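PDB 6HWJ: glucosamine kinase from Streptacidiphilus jiangxiensis, which catalyses the ATP- and magnesium-dependent phosphorylation of D-glucosamine to D-glucosamine 6-phosphate, and acts to a lesser extent on glucose. Local coordinates for residues A[251-256]-A[281-286]; A[257-262]-A[409-414]; A[353-358]-A[420-425]. One frame throughout, in Å; residues are numbered along the deposited sequence.

Contact 1: residues A[251-256]-A[281-286]; sequences VRMREE and DVYAEL
A Met-aromatic contact joins two consecutive helices of the helical part of the kinase, helix 243-263 and helix 266-284. Met253 of the first helix lies across the ring of Tyr283, near the end of the second. The methionine meets the ring along its length. Its CB sits over the face, 3.9 Å from the centroid of the Tyr283 ring and 17° off the normal, in a CH-pi contact. Its SD stands obliquely to the same ring, 4.9 Å from the centroid. The chain then bends at chi3 (78°), and this turn lays CE 3.5 Å from CE1 of Tyr283. On the Leu286 side, SD of Met253 meets CD1 of Leu286 at 3.6 Å, the two side chains reaching tip to tip. Arg254 adds only its aliphatic part: CG lies near the ring plane, 4.1 Å from CD2 of Tyr283. Met253 and Tyr283 also touch Ala404 of helix 398-416, so a third helix packs against this pair. No direct hydrogen bond crosses the contact. A single water links the polar atoms instead. It donates to the backbone O of Met253 at 2.6 Å and is hydrogen-bonded at 2.6 Å to OH of Tyr283.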
loop_
_atom_site.group_PDB
_atom_site.type_symbol
_atom_site.label_atom_id
_atom_site.label_comp_id
_atom_site.label_asym_id
_atom_site.label_seq_id
_atom_site.Cartn_x
_atom_site.Cartn_y
_atom_site.Cartn_z
ATOM N N VAL A 251 23.102 -4.862 -4.077
ATOM C CA VAL A 251 23.753 -3.678 -3.525
ATOM C C VAL A 251 22.865 -3.034 -2.471
ATOM O O VAL A 251 23.314 -2.720 -1.360
ATOM C CB VAL A 251 24.104 -2.680 -4.645
ATOM C CG1 VAL A 251 24.493 -1.331 -4.044
ATOM C CG2 VAL A 251 25.220 -3.237 -5.524
ATOM N N ARG A 252 21.590 -2.812 -2.812
ATOM C CA ARG A 252 20.659 -2.204 -1.864
ATOM C C ARG A 252 20.542 -3.052 -0.604
ATOM O O ARG A 252 20.563 -2.530 0.521
ATOM C CB ARG A 252 19.295 -2.010 -2.535
ATOM C CG ARG A 252 18.126 -1.777 -1.578
ATOM C CD ARG A 252 17.986 -0.328 -1.151
ATOM N NE ARG A 252 17.256 0.460 -2.140
ATOM C CZ ARG A 252 16.575 1.572 -1.865
ATOM N NH1 ARG A 252 16.517 2.035 -0.623
ATOM N NH2 ARG A 252 15.943 2.215 -2.836
ATOM N N MET A 253 20.395 -4.367 -0.770
ATOM C CA MET A 253 20.183 -5.232 0.388
ATOM C C MET A 253 21.426 -5.308 1.258
ATOM O O MET A 253 21.322 -5.302 2.491
ATOM C CB MET A 253 19.744 -6.614 -0.091
ATOM C CG MET A 253 18.382 -6.586 -0.789
ATOM S SD MET A 253 18.081 -7.924 -1.961
ATOM C CE MET A 253 17.686 -9.268 -0.843
ATOM N N ARG A 254 22.620 -5.315 0.641
ATOM C CA ARG A 254 23.848 -5.320 1.429
ATOM C C ARG A 254 24.044 -3.996 2.162
ATOM O O ARG A 254 24.490 -3.983 3.318
ATOM C CB ARG A 254 25.050 -5.628 0.538
ATOM C CG ARG A 254 25.374 -7.117 0.440
ATOM C CD ARG A 254 26.597 -7.408 -0.474
ATOM N NE ARG A 254 26.187 -7.606 -1.865
ATOM C CZ ARG A 254 26.391 -6.735 -2.846
ATOM N NH1 ARG A 254 27.032 -5.591 -2.623
ATOM N NH2 ARG A 254 25.968 -7.019 -4.068
ATOM N N GLU A 255 23.702 -2.875 1.523
ATOM C CA GLU A 255 23.805 -1.589 2.205
ATOM C C GLU A 255 22.886 -1.533 3.423
ATOM O O GLU A 255 23.286 -1.064 4.491
ATOM C CB GLU A 255 23.480 -0.452 1.237
ATOM C CG GLU A 255 24.569 -0.227 0.191
ATOM C CD GLU A 255 24.281 0.952 -0.713
ATOM O OE1 GLU A 255 23.203 1.568 -0.561
ATOM O OE2 GLU A 255 25.136 1.264 -1.574
ATOM N N GLU A 256 21.640 -2.000 3.280
ATOM C CA GLU A 256 20.739 -2.024 4.422
ATOM C C GLU A 256 21.267 -2.942 5.516
ATOM O O GLU A 256 21.198 -2.612 6.713
ATOM C CB GLU A 256 19.344 -2.456 3.975
ATOM C CG GLU A 256 18.679 -1.488 3.012
ATOM C CD GLU A 256 17.383 -2.033 2.438
ATOM O OE1 GLU A 256 17.161 -3.260 2.527
ATOM O OE2 GLU A 256 16.584 -1.238 1.892
ATOM N N ASP A 281 26.003 -13.974 2.171
ATOM C CA ASP A 281 26.185 -15.127 1.293
ATOM C C ASP A 281 24.920 -15.399 0.484
ATOM O O ASP A 281 24.991 -15.677 -0.720
ATOM C CB ASP A 281 26.560 -16.364 2.105
ATOM C CG ASP A 281 28.046 -16.453 2.395
ATOM O OD1 ASP A 281 28.822 -15.626 1.857
ATOM O OD2 ASP A 281 28.437 -17.360 3.166
ATOM N N VAL A 282 23.753 -15.316 1.126
ATOM C CA VAL A 282 22.505 -15.587 0.426
ATOM C C VAL A 282 22.204 -14.487 -0.581
ATOM O O VAL A 282 21.716 -14.759 -1.686
ATOM C CB VAL A 282 21.354 -15.755 1.429
ATOM C CG1 VAL A 282 20.025 -15.684 0.718
ATOM C CG2 VAL A 282 21.487 -17.073 2.165
ATOM N N TYR A 283 22.477 -13.228 -0.220
ATOM C CA TYR A 283 22.254 -12.146 -1.177
ATOM C C TYR A 283 23.090 -12.346 -2.436
ATOM O O TYR A 283 22.687 -11.914 -3.524
ATOM C CB TYR A 283 22.577 -10.791 -0.548
ATOM C CG TYR A 283 21.659 -10.371 0.568
ATOM C CD1 TYR A 283 20.434 -10.979 0.753
ATOM C CD2 TYR A 283 22.024 -9.343 1.440
ATOM C CE1 TYR A 283 19.579 -10.589 1.784
ATOM C CE2 TYR A 283 21.178 -8.940 2.466
ATOM C CZ TYR A 283 19.960 -9.576 2.633
ATOM O OH TYR A 283 19.104 -9.172 3.648
ATOM N N ALA A 284 24.238 -13.016 -2.306
ATOM C CA ALA A 284 25.151 -13.169 -3.435
ATOM C C ALA A 284 24.533 -13.996 -4.558
ATOM O O ALA A 284 24.850 -13.786 -5.730
ATOM C CB ALA A 284 26.455 -13.811 -2.964
ATOM N N GLU A 285 23.648 -14.925 -4.226
ATOM C CA GLU A 285 23.055 -15.788 -5.234
ATOM C C GLU A 285 22.000 -15.083 -6.073
ATOM O O GLU A 285 21.477 -15.685 -7.013
ATOM C CB GLU A 285 22.454 -17.027 -4.561
ATOM C CG GLU A 285 23.489 -17.891 -3.845
ATOM C CD GLU A 285 24.560 -18.428 -4.782
ATOM O OE1 GLU A 285 24.221 -18.814 -5.922
ATOM O OE2 GLU A 285 25.742 -18.455 -4.381
ATOM N N LEU A 286 21.685 -13.820 -5.773
ATOM C CA LEU A 286 20.742 -13.074 -6.596
ATOM C C LEU A 286 21.241 -12.906 -8.023
ATOM O O LEU A 286 20.436 -12.757 -8.945
ATOM C CB LEU A 286 20.481 -11.706 -5.968
ATOM C CG LEU A 286 19.651 -11.739 -4.682
ATOM C CD1 LEU A 286 19.606 -10.354 -4.055
ATOM C CD2 LEU A 286 18.246 -12.247 -4.971
HETATM O O HOH W 1 19.500 -6.612 3.842
#

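Contact 2: residues A[257-262]-A[409-414]; sequences LDEAVA and EYLYAV
This is a close helix-helix packing contact, in which helix 243-263 crosses helix 398-416 within the helical part of the kinase. The second helix carries much of the proposed substrate specificity determinant motif. The axes of the two short helical segments approach to 9.3 Å, with their N-to-C directions 46° apart. Ala260 and Leu411 mark the closest backbone approach, with CA atoms 5.9 Å apart. The small alanine side chain is consistent with this close approach. CB of Ala260 rests 4.0 Å from CB of Tyr410, while the tyrosine ring continues on to Trp275 of helix 266-284 and to Pro424. The other half of the contact belongs to one methyl group. In Leu411, chi1 of -64° sets CG beside the backbone N and sends CD2 onto the first helix, 4.0 Å from CB of Ala260. The Glu259 side chain crosses that of Leu411 obliquely, with CG of Glu259 3.9 Å from CD2 of Leu411. The whole side chain runs along this methyl, and its OE2 also forms a salt bridge with Arg415 of the other helix. Leu411 CD2 also reaches the backbone, lying 3.7 Å from N of Ala260.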
loop_
_atom_site.group_PDB
_atom_site.type_symbol
_atom_site.label_atom_id
_atom_site.label_comp_id
_atom_site.label_asym_id
_atom_site.label_seq_id
_atom_site.Cartn_x
_atom_site.Cartn_y
_atom_site.Cartn_z
ATOM N N LEU A 257 21.796 -4.100 5.132
ATOM C CA LEU A 257 22.416 -4.994 6.103
ATOM C C LEU A 257 23.558 -4.293 6.835
ATOM O O LEU A 257 23.651 -4.345 8.068
ATOM C CB LEU A 257 22.909 -6.260 5.386
ATOM C CG LEU A 257 23.654 -7.282 6.236
ATOM C CD1 LEU A 257 22.806 -7.768 7.398
ATOM C CD2 LEU A 257 24.095 -8.447 5.370
ATOM N N ASP A 258 24.443 -3.629 6.086
ATOM C CA ASP A 258 25.547 -2.910 6.718
ATOM C C ASP A 258 25.031 -1.865 7.704
ATOM O O ASP A 258 25.558 -1.737 8.817
ATOM C CB ASP A 258 26.429 -2.263 5.655
ATOM C CG ASP A 258 27.220 -3.279 4.862
ATOM O OD1 ASP A 258 27.423 -4.404 5.365
ATOM O OD2 ASP A 258 27.643 -2.955 3.732
ATOM N N GLU A 259 23.992 -1.121 7.326
ATOM C CA GLU A 259 23.453 -0.113 8.232
ATOM C C GLU A 259 22.910 -0.756 9.502
ATOM O O GLU A 259 23.161 -0.274 10.614
ATOM C CB GLU A 259 22.374 0.710 7.537
ATOM C CG GLU A 259 21.918 1.915 8.348
ATOM C CD GLU A 259 20.824 2.706 7.656
ATOM O OE1 GLU A 259 20.706 2.610 6.417
ATOM O OE2 GLU A 259 20.073 3.418 8.359
ATOM N N ALA A 260 22.139 -1.844 9.359
ATOM C CA ALA A 260 21.610 -2.527 10.535
ATOM C C ALA A 260 22.731 -3.041 11.428
ATOM O O ALA A 260 22.675 -2.885 12.649
ATOM C CB ALA A 260 20.699 -3.678 10.111
ATOM N N VAL A 261 23.764 -3.644 10.836
ATOM C CA VAL A 261 24.895 -4.136 11.618
ATOM C C VAL A 261 25.569 -3.003 12.377
ATOM O O VAL A 261 26.069 -3.206 13.494
ATOM C CB VAL A 261 25.902 -4.865 10.703
ATOM C CG1 VAL A 261 27.202 -5.094 11.421
ATOM C CG2 VAL A 261 25.336 -6.185 10.226
ATOM N N ALA A 262 25.601 -1.802 11.793
ATOM C CA ALA A 262 26.287 -0.671 12.409
ATOM C C ALA A 262 25.427 0.066 13.433
ATOM O O ALA A 262 25.954 0.908 14.165
ATOM C CB ALA A 262 26.739 0.321 11.330
ATOM N N GLU A 409 13.242 -4.637 9.518
ATOM C CA GLU A 409 12.636 -4.472 10.832
ATOM C C GLU A 409 13.643 -3.920 11.827
ATOM O O GLU A 409 13.280 -3.103 12.686
ATOM C CB GLU A 409 12.057 -5.803 11.330
ATOM C CG GLU A 409 11.014 -6.383 10.413
ATOM C CD GLU A 409 9.745 -5.538 10.341
ATOM O OE1 GLU A 409 9.506 -4.706 11.232
ATOM O OE2 GLU A 409 8.970 -5.714 9.385
ATOM N N TYR A 410 14.916 -4.333 11.709
ATOM C CA TYR A 410 15.963 -3.727 12.522
ATOM C C TYR A 410 16.052 -2.224 12.280
ATOM O O TYR A 410 16.217 -1.433 13.226
ATOM C CB TYR A 410 17.332 -4.344 12.220
ATOM C CG TYR A 410 17.566 -5.750 12.701
ATOM C CD1 TYR A 410 17.739 -6.024 14.045
ATOM C CD2 TYR A 410 17.693 -6.796 11.794
ATOM C CE1 TYR A 410 17.999 -7.315 14.480
ATOM C CE2 TYR A 410 17.964 -8.081 12.215
ATOM C CZ TYR A 410 18.124 -8.337 13.553
ATOM O OH TYR A 410 18.391 -9.622 13.962
ATOM N N LEU A 411 15.980 -1.813 11.012
ATOM C CA LEU A 411 16.109 -0.405 10.686
ATOM C C LEU A 411 14.904 0.371 11.197
ATOM O O LEU A 411 15.056 1.474 11.736
ATOM C CB LEU A 411 16.293 -0.221 9.170
ATOM C CG LEU A 411 17.574 -0.815 8.576
ATOM C CD1 LEU A 411 17.672 -0.520 7.069
ATOM C CD2 LEU A 411 18.824 -0.280 9.271
ATOM N N TYR A 412 13.699 -0.187 11.043
ATOM C CA TYR A 412 12.529 0.440 11.650
ATOM C C TYR A 412 12.740 0.633 13.152
ATOM O O TYR A 412 12.510 1.719 13.695
ATOM C CB TYR A 412 11.285 -0.392 11.390
ATOM C CG TYR A 412 10.090 0.114 12.162
ATOM C CD1 TYR A 412 9.341 1.186 11.692
ATOM C CD2 TYR A 412 9.733 -0.459 13.375
ATOM C CE1 TYR A 412 8.250 1.662 12.409
ATOM C CE2 TYR A 412 8.661 0.016 14.093
ATOM C CZ TYR A 412 7.923 1.078 13.604
ATOM O OH TYR A 412 6.854 1.546 14.317
ATOM N N ALA A 413 13.225 -0.407 13.828
ATOM C CA ALA A 413 13.403 -0.346 15.268
ATOM C C ALA A 413 14.350 0.779 15.659
ATOM O O ALA A 413 14.013 1.621 16.500
ATOM C CB ALA A 413 13.917 -1.696 15.788
ATOM N N VAL A 414 15.551 0.803 15.073
ATOM C CA VAL A 414 16.553 1.759 15.522
ATOM C C VAL A 414 16.123 3.184 15.179
ATOM O O VAL A 414 16.502 4.129 15.866
ATOM C CB VAL A 414 17.940 1.438 14.933
ATOM C CG1 VAL A 414 18.412 0.063 15.424
ATOM C CG2 VAL A 414 17.921 1.499 13.399
#

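Contact 3: residues A[353-358]-A[420-425]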
loop_
_atom_site.group_PDB
_atom_site.type_symbol
_atom_site.label_atom_id
_atom_site.label_comp_id
_atom_site.label_asym_id
_atom_site.label_seq_id
_atom_site.Cartn_x
_atom_site.Cartn_y
_atom_site.Cartn_z
ATOM N N VAL A 353 2.492 -11.418 19.818
ATOM C CA VAL A 353 1.602 -12.064 20.785
ATOM C C VAL A 353 2.408 -12.565 21.968
ATOM O O VAL A 353 2.038 -12.357 23.127
ATOM C CB VAL A 353 0.810 -13.212 20.123
ATOM C CG1 VAL A 353 0.097 -14.070 21.179
ATOM C CG2 VAL A 353 -0.200 -12.667 19.138
ATOM N N VAL A 354 3.544 -13.215 21.694
ATOM C CA VAL A 354 4.348 -13.779 22.770
ATOM C C VAL A 354 4.931 -12.676 23.635
ATOM O O VAL A 354 4.988 -12.793 24.864
ATOM C CB VAL A 354 5.440 -14.690 22.184
ATOM C CG1 VAL A 354 6.460 -15.036 23.254
ATOM C CG2 VAL A 354 4.803 -15.953 21.578
ATOM N N PHE A 355 5.389 -11.603 23.013
ATOM C CA PHE A 355 6.048 -10.519 23.729
ATOM C C PHE A 355 5.071 -9.727 24.599
ATOM O O PHE A 355 5.428 -9.293 25.705
ATOM C CB PHE A 355 6.717 -9.602 22.692
ATOM C CG PHE A 355 7.548 -8.487 23.288
ATOM C CD1 PHE A 355 8.875 -8.683 23.590
ATOM C CD2 PHE A 355 7.011 -7.219 23.455
ATOM C CE1 PHE A 355 9.658 -7.657 24.108
ATOM C CE2 PHE A 355 7.788 -6.185 23.967
ATOM C CZ PHE A 355 9.100 -6.401 24.284
ATOM N N ARG A 356 3.842 -9.532 24.126
ATOM C CA ARG A 356 2.904 -8.629 24.784
ATOM C C ARG A 356 1.929 -9.316 25.730
ATOM O O ARG A 356 1.303 -8.627 26.542
ATOM C CB ARG A 356 2.078 -7.865 23.739
ATOM C CG ARG A 356 2.906 -6.950 22.877
ATOM C CD ARG A 356 2.028 -6.120 21.956
ATOM N NE ARG A 356 2.837 -5.284 21.054
ATOM C CZ ARG A 356 2.348 -4.619 20.015
ATOM N NH1 ARG A 356 1.057 -4.663 19.743
ATOM N NH2 ARG A 356 3.158 -3.907 19.252
ATOM N N THR A 357 1.804 -10.636 25.672
ATOM C CA THR A 357 0.700 -11.305 26.356
ATOM C C THR A 357 1.177 -11.937 27.652
ATOM O O THR A 357 1.970 -12.892 27.608
ATOM C CB THR A 357 0.098 -12.373 25.442
ATOM O OG1 THR A 357 -0.230 -11.797 24.173
ATOM C CG2 THR A 357 -1.175 -12.969 26.062
ATOM N N PRO A 358 0.721 -11.477 28.812
ATOM C CA PRO A 358 1.143 -12.118 30.067
ATOM C C PRO A 358 0.774 -13.591 30.096
ATOM O O PRO A 358 -0.268 -13.983 29.574
ATOM C CB PRO A 358 0.387 -11.328 31.145
ATOM C CG PRO A 358 0.090 -10.012 30.522
ATOM C CD PRO A 358 -0.126 -10.293 29.052
ATOM N N TRP A 420 11.852 -2.917 19.324
ATOM C CA TRP A 420 11.317 -3.781 18.278
ATOM C C TRP A 420 12.361 -4.720 17.699
ATOM O O TRP A 420 11.983 -5.631 16.963
ATOM C CB TRP A 420 10.698 -2.882 17.189
ATOM C CG TRP A 420 10.028 -3.581 16.080
ATOM C CD1 TRP A 420 10.512 -3.751 14.806
ATOM C CD2 TRP A 420 8.729 -4.209 16.104
ATOM N NE1 TRP A 420 9.598 -4.472 14.046
ATOM C CE2 TRP A 420 8.498 -4.747 14.816
ATOM C CE3 TRP A 420 7.739 -4.355 17.089
ATOM C CZ2 TRP A 420 7.320 -5.426 14.487
ATOM C CZ3 TRP A 420 6.571 -5.049 16.764
ATOM C CH2 TRP A 420 6.377 -5.574 15.470
ATOM N N VAL A 421 13.649 -4.535 18.012
ATOM C CA VAL A 421 14.671 -5.435 17.524
ATOM C C VAL A 421 14.396 -6.889 17.888
ATOM O O VAL A 421 14.969 -7.787 17.259
ATOM C CB VAL A 421 16.085 -5.037 18.033
ATOM C CG1 VAL A 421 16.491 -3.668 17.491
ATOM C CG2 VAL A 421 16.144 -5.052 19.565
ATOM N N TYR A 422 13.544 -7.156 18.898
ATOM C CA TYR A 422 13.300 -8.544 19.279
ATOM C C TYR A 422 12.589 -9.316 18.168
ATOM O O TYR A 422 12.758 -10.532 18.063
ATOM C CB TYR A 422 12.477 -8.657 20.570
ATOM C CG TYR A 422 11.012 -8.379 20.402
ATOM C CD1 TYR A 422 10.510 -7.079 20.484
ATOM C CD2 TYR A 422 10.108 -9.420 20.172
ATOM C CE1 TYR A 422 9.158 -6.827 20.338
ATOM C CE2 TYR A 422 8.776 -9.186 20.025
ATOM C CZ TYR A 422 8.291 -7.890 20.116
ATOM O OH TYR A 422 6.943 -7.666 19.964
ATOM N N VAL A 423 11.805 -8.630 17.343
ATOM C CA VAL A 423 11.013 -9.279 16.299
ATOM C C VAL A 423 11.951 -9.909 15.274
ATOM O O VAL A 423 11.898 -11.136 15.080
ATOM C CB VAL A 423 10.020 -8.289 15.670
ATOM C CG1 VAL A 423 9.259 -8.919 14.504
ATOM C CG2 VAL A 423 9.015 -7.821 16.725
ATOM N N PRO A 424 12.829 -9.156 14.599
ATOM C CA PRO A 424 13.736 -9.822 13.645
ATOM C C PRO A 424 14.725 -10.746 14.319
ATOM O O PRO A 424 15.135 -11.745 13.715
ATOM C CB PRO A 424 14.434 -8.649 12.931
ATOM C CG PRO A 424 14.343 -7.507 13.899
ATOM C CD PRO A 424 12.986 -7.684 14.568
ATOM N N ASP A 425 15.137 -10.447 15.559
ATOM C CA ASP A 425 16.045 -11.334 16.263
ATOM C C ASP A 425 15.430 -12.724 16.422
ATOM O O ASP A 425 16.069 -13.739 16.109
ATOM C CB ASP A 425 16.406 -10.739 17.623
ATOM C CG ASP A 425 17.366 -11.622 18.408
ATOM O OD1 ASP A 425 18.484 -11.858 17.923
ATOM O OD2 ASP A 425 16.986 -12.078 19.517
#
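Trp420 opens the segment in a 3-10 turn that leads into the C-terminal helix. The six-membered ring of its indole comes nearest helix 335-356 at Arg356. There CZ3 of Trp420 lies 4.4 Å from NH2 of Arg356, a loose and oblique approach. The other end of the indole is fixed by Glu409, whose OE1 accepts a hydrogen bond from Trp420 NE1.

Tyr422 carries most of the contact. With chi1 at 76°, CG is flanked by both backbone branches, and this directs the ring onto Phe355. The two rings form an offset stack, with centroids 3.8 Å apart and planes at 12°. The phenolic end of the tyrosine lies over the root of the phenylalanine. CZ of Tyr422 is 3.3 Å from CG of Phe355, and OH of Tyr422 is 3.4 Å from CB of Phe355. CG of Phe355 is anti to its backbone N (chi1 -175°), which carries the ring out to the tyrosine.

Val423 backs the stack. Its CG2 lies 3.4 Å above the plane of the Tyr422 ring, on the face opposite Phe355. The same methyl sits over the centre of the Trp420 ring. Asp425 ends the segment in a salt bridge with Arg271 of helix 266-284.

The arrangement is an aromatic stack between the C-terminal end of one helix and the first turns of the C-terminal helical segment. It adjoins the D-glucosamine site through Trp420, a residue of the proposed specificity motif that is hydrogen-bonded through NE1 to the substrate-binding Glu409.

All three contacts lie in the helical part of the chain, on one path leading from contact 1 through contact 2 to contact 3. The centres of contacts 1 and 2 are about 14 Å apart, and both use helix 243-263. They also touch, at Glu256 and Leu411. The centres of contacts 2 and 3 are about 17 Å apart, joined by consecutive helices, 398-416 and 422-431. Those of contacts 1 and 3 are about 26 Å apart, without touching. Along the chain, contact 1 closes before contact 3 opens, while contact 2 crosses both. The middle contact therefore ties helix 243-263 to the C-terminal helices. The proposed specificity motif supplies the 409-414 side of contact 2, with the substrate-binding Glu409, and Trp420 of contact 3.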